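Local structure of succinoglycan biosynthesis protein (Bacillus cereus ATCC 14579, 2QGM) at residues A[150-155]-A[163-168]. The protein probably acts as a hydrolase of the erythromycin esterase-like family, with a suggested but undefined part in succinoglycan biosynthesis. Residues are numbered along the deposited sequence; the frame is centred on the assembly and turned at random.
Sequences EWMKDY and KKIQFI
The carbonyl oxygen of Lys163 accepts a hydrogen bond from a water at 2.7 Å, and the same water lies 3.0 Å from Tyr155 OH, so one solvent molecule bridges the helix to the loop ahead of the strand. Lys163 O also sits near the plane of the Tyr155 ring, at its edge, 4.1 Å from CE2. Apart from this polar link the contact is apolar and centres on Ile165. Its CD1 approaches Tyr155 CD2 to 3.6 Å, obliquely to the ring, and Trp151 CZ3 to 3.9 Å, while CG1 adds a second touch on Tyr155 CD2. With CG1 anti to the carbonyl carbon (chi1 -64°) and the chain then extended, CD1 is carried to the helix, where it rests against both rings and Met152 CA. The contact packs helix 143-157 on edge strand 166-171, the last leg of a beta-alpha-beta crossover from parallel neighbour 108-111 through helices 115-127 and 143-157; helix 87-104 meets Trp151, Met152 and Tyr155. Deeper in, selenomethionine Met152 makes a Met-aromatic contact with Phe167: SE lies 5.4 Å from the ring centroid and 76° off the normal, hence at the edge, nearest CD2. Phe167 in turn packs edge-to-face with Phe109.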
ATOM      1  N   GLU A 150      -6.085  14.068  -7.335  1.00 17.44           N
ATOM      2  CA  GLU A 150      -6.905  15.226  -7.664  1.00 18.70           C
ATOM      3  C   GLU A 150      -8.380  14.923  -7.406  1.00 17.93           C
ATOM      4  O   GLU A 150      -9.109  15.768  -6.893  1.00 15.95           O
ATOM      5  CB  GLU A 150      -6.682  15.638  -9.115  1.00 19.52           C
ATOM      6  CG  GLU A 150      -5.269  16.143  -9.350  1.00 27.07           C
ATOM      7  CD  GLU A 150      -5.012  16.475 -10.797  1.00 29.64           C
ATOM      8  OE1 GLU A 150      -5.366  15.641 -11.657  1.00 35.21           O
ATOM      9  OE2 GLU A 150      -4.454  17.558 -11.074  1.00 33.17           O
ATOM     10  N   TRP A 151      -8.814  13.715  -7.749  1.00 17.31           N
ATOM     11  CA  TRP A 151     -10.198  13.334  -7.497  1.00 17.04           C
ATOM     12  C   TRP A 151     -10.489  13.384  -5.997  1.00 16.49           C
ATOM     13  O   TRP A 151     -11.552  13.829  -5.564  1.00 15.98           O
ATOM     14  CB  TRP A 151     -10.487  11.920  -8.003  1.00 17.42           C
ATOM     15  CG  TRP A 151     -11.793  11.419  -7.481  1.00 18.61           C
ATOM     16  CD1 TRP A 151     -13.032  11.824  -7.866  1.00 18.93           C
ATOM     17  CD2 TRP A 151     -11.986  10.525  -6.374  1.00 18.52           C
ATOM     18  NE1 TRP A 151     -13.990  11.249  -7.064  1.00 19.69           N
ATOM     19  CE2 TRP A 151     -13.374  10.447  -6.140  1.00 19.00           C
ATOM     20  CE3 TRP A 151     -11.120   9.787  -5.555  1.00 19.89           C
ATOM     21  CZ2 TRP A 151     -13.919   9.663  -5.118  1.00 17.23           C
ATOM     22  CZ3 TRP A 151     -11.665   9.006  -4.537  1.00 19.23           C
ATOM     23  CH2 TRP A 151     -13.051   8.954  -4.331  1.00 21.21           C
HETATM   24  N   MSE A 152      -9.541  12.912  -5.198  1.00 14.44           N
HETATM   25  CA  MSE A 152      -9.714  12.917  -3.746  1.00 12.74           C
HETATM   26  C   MSE A 152      -9.933  14.350  -3.250  1.00 12.11           C
HETATM   27  O   MSE A 152     -10.786  14.606  -2.392  1.00 12.64           O
HETATM   28  CB  MSE A 152      -8.486  12.302  -3.065  1.00 15.09           C
HETATM   29  CG  MSE A 152      -8.288  10.826  -3.375  1.00 11.21           C
HETATM   30 SE   MSE A 152      -6.817  10.060  -2.404  1.00 23.59          SE
HETATM   31  CE  MSE A 152      -7.247   8.192  -2.712  1.00 15.85           C
ATOM     32  N   LYS A 153      -9.162  15.287  -3.801  1.00 12.41           N
ATOM     33  CA  LYS A 153      -9.293  16.693  -3.429  1.00 15.79           C
ATOM     34  C   LYS A 153     -10.699  17.162  -3.840  1.00 15.67           C
ATOM     35  O   LYS A 153     -11.383  17.837  -3.068  1.00 14.78           O
ATOM     36  CB  LYS A 153      -8.228  17.529  -4.146  1.00 16.10           C
ATOM     37  CG  LYS A 153      -8.234  18.997  -3.765  1.00 20.28           C
ATOM     38  CD  LYS A 153      -7.312  19.827  -4.656  1.00 23.55           C
ATOM     39  CE  LYS A 153      -7.860  19.948  -6.069  1.00 25.08           C
ATOM     40  NZ  LYS A 153      -6.968  20.763  -6.951  1.00 27.31           N
ATOM     41  N   ASP A 154     -11.134  16.785  -5.042  1.00 15.15           N
ATOM     42  CA  ASP A 154     -12.468  17.174  -5.521  1.00 16.89           C
ATOM     43  C   ASP A 154     -13.560  16.612  -4.614  1.00 16.79           C
ATOM     44  O   ASP A 154     -14.498  17.322  -4.262  1.00 16.61           O
ATOM     45  CB  ASP A 154     -12.726  16.682  -6.952  1.00 19.18           C
ATOM     46  CG  ASP A 154     -11.831  17.346  -7.981  1.00 20.10           C
ATOM     47  OD1 ASP A 154     -11.310  18.452  -7.713  1.00 20.52           O
ATOM     48  OD2 ASP A 154     -11.662  16.760  -9.073  1.00 22.20           O
ATOM     49  N   TYR A 155     -13.436  15.338  -4.245  1.00 16.08           N
ATOM     50  CA  TYR A 155     -14.423  14.695  -3.381  1.00 16.66           C
ATOM     51  C   TYR A 155     -14.518  15.470  -2.061  1.00 15.89           C
ATOM     52  O   TYR A 155     -15.611  15.806  -1.604  1.00 15.63           O
ATOM     53  CB  TYR A 155     -14.036  13.227  -3.115  1.00 14.91           C
ATOM     54  CG  TYR A 155     -15.046  12.461  -2.264  1.00 13.53           C
ATOM     55  CD1 TYR A 155     -16.145  11.819  -2.842  1.00 16.38           C
ATOM     56  CD2 TYR A 155     -14.932  12.431  -0.873  1.00 15.04           C
ATOM     57  CE1 TYR A 155     -17.109  11.178  -2.048  1.00 14.67           C
ATOM     58  CE2 TYR A 155     -15.888  11.791  -0.074  1.00 16.33           C
ATOM     59  CZ  TYR A 155     -16.971  11.169  -0.668  1.00 16.05           C
ATOM     60  OH  TYR A 155     -17.913  10.551   0.124  1.00 18.03           O
ATOM     61  N   LYS A 163     -17.978  13.652   5.772  1.00 26.45           N
ATOM     62  CA  LYS A 163     -16.901  12.764   6.194  1.00 24.85           C
ATOM     63  C   LYS A 163     -15.869  12.792   5.073  1.00 22.89           C
ATOM     64  O   LYS A 163     -16.093  12.235   3.998  1.00 21.37           O
ATOM     65  CB  LYS A 163     -17.431  11.344   6.396  1.00 26.30           C
ATOM     66  CG  LYS A 163     -18.593  11.253   7.377  1.00 30.13           C
ATOM     67  CD  LYS A 163     -18.246  11.851   8.740  1.00 34.73           C
ATOM     68  CE  LYS A 163     -17.098  11.117   9.419  1.00 35.81           C
ATOM     69  NZ  LYS A 163     -16.812  11.692  10.767  1.00 39.03           N
ATOM     70  N   LYS A 164     -14.745  13.454   5.338  1.00 20.54           N
ATOM     71  CA  LYS A 164     -13.672  13.609   4.355  1.00 18.85           C
ATOM     72  C   LYS A 164     -12.700  12.436   4.266  1.00 17.46           C
ATOM     73  O   LYS A 164     -12.459  11.733   5.244  1.00 16.76           O
ATOM     74  CB  LYS A 164     -12.869  14.873   4.671  1.00 17.80           C
ATOM     75  CG  LYS A 164     -13.714  16.120   4.870  1.00 17.83           C
ATOM     76  CD  LYS A 164     -14.556  16.424   3.642  1.00 18.25           C
ATOM     77  CE  LYS A 164     -15.228  17.779   3.769  1.00 23.05           C
ATOM     78  NZ  LYS A 164     -16.118  17.815   4.962  1.00 29.97           N
ATOM     79  N   ILE A 165     -12.136  12.238   3.081  1.00 16.57           N
ATOM     80  CA  ILE A 165     -11.156  11.179   2.884  1.00 15.07           C
ATOM     81  C   ILE A 165      -9.890  11.647   3.580  1.00 16.00           C
ATOM     82  O   ILE A 165      -9.507  12.809   3.456  1.00 14.16           O
ATOM     83  CB  ILE A 165     -10.822  10.974   1.387  1.00 15.35           C
ATOM     84  CG1 ILE A 165     -12.057  10.502   0.619  1.00 16.26           C
ATOM     85  CG2 ILE A 165      -9.695   9.960   1.238  1.00 12.68           C
ATOM     86  CD1 ILE A 165     -11.853  10.495  -0.895  1.00 15.52           C
ATOM     87  N   GLN A 166      -9.247  10.748   4.316  1.00 15.11           N
ATOM     88  CA  GLN A 166      -8.007  11.078   5.002  1.00 14.94           C
ATOM     89  C   GLN A 166      -6.889  10.361   4.252  1.00 13.89           C
ATOM     90  O   GLN A 166      -7.018   9.186   3.907  1.00 14.76           O
ATOM     91  CB  GLN A 166      -8.053  10.587   6.457  1.00 12.67           C
ATOM     92  CG  GLN A 166      -9.104  11.284   7.326  1.00 16.73           C
ATOM     93  CD  GLN A 166      -8.853  12.774   7.466  1.00 18.41           C
ATOM     94  OE1 GLN A 166      -7.731  13.204   7.742  1.00 18.74           O
ATOM     95  NE2 GLN A 166      -9.903  13.572   7.292  1.00 19.28           N
ATOM     96  N   PHE A 167      -5.801  11.071   3.980  1.00 14.06           N
ATOM     97  CA  PHE A 167      -4.670  10.455   3.302  1.00 12.95           C
ATOM     98  C   PHE A 167      -3.630  10.178   4.377  1.00 13.58           C
ATOM     99  O   PHE A 167      -3.261  11.087   5.132  1.00 14.93           O
ATOM    100  CB  PHE A 167      -4.087  11.403   2.250  1.00 13.68           C
ATOM    101  CG  PHE A 167      -3.109  10.737   1.327  1.00 16.92           C
ATOM    102  CD1 PHE A 167      -1.882  10.268   1.806  1.00 20.00           C
ATOM    103  CD2 PHE A 167      -3.429  10.532  -0.006  1.00 19.34           C
ATOM    104  CE1 PHE A 167      -0.997   9.597   0.958  1.00 21.47           C
ATOM    105  CE2 PHE A 167      -2.553   9.864  -0.861  1.00 20.45           C
ATOM    106  CZ  PHE A 167      -1.334   9.393  -0.381  1.00 20.84           C
ATOM    107  N   ILE A 168      -3.179   8.927   4.456  1.00 11.16           N
ATOM    108  CA  ILE A 168      -2.183   8.529   5.444  1.00 11.70           C
ATOM    109  C   ILE A 168      -0.971   7.905   4.752  1.00 10.54           C
ATOM    110  O   ILE A 168      -1.122   7.003   3.925  1.00 10.49           O
ATOM    111  CB  ILE A 168      -2.751   7.468   6.435  1.00 12.07           C
ATOM    112  CG1 ILE A 168      -3.994   7.997   7.143  1.00 16.23           C
ATOM    113  CG2 ILE A 168      -1.683   7.061   7.432  1.00 16.58           C
ATOM    114  CD1 ILE A 168      -5.282   7.598   6.467  1.00 16.97           C
TER
HETATM  115  O   HOH W   1     -18.480  11.429   2.959  1.00 40.40           O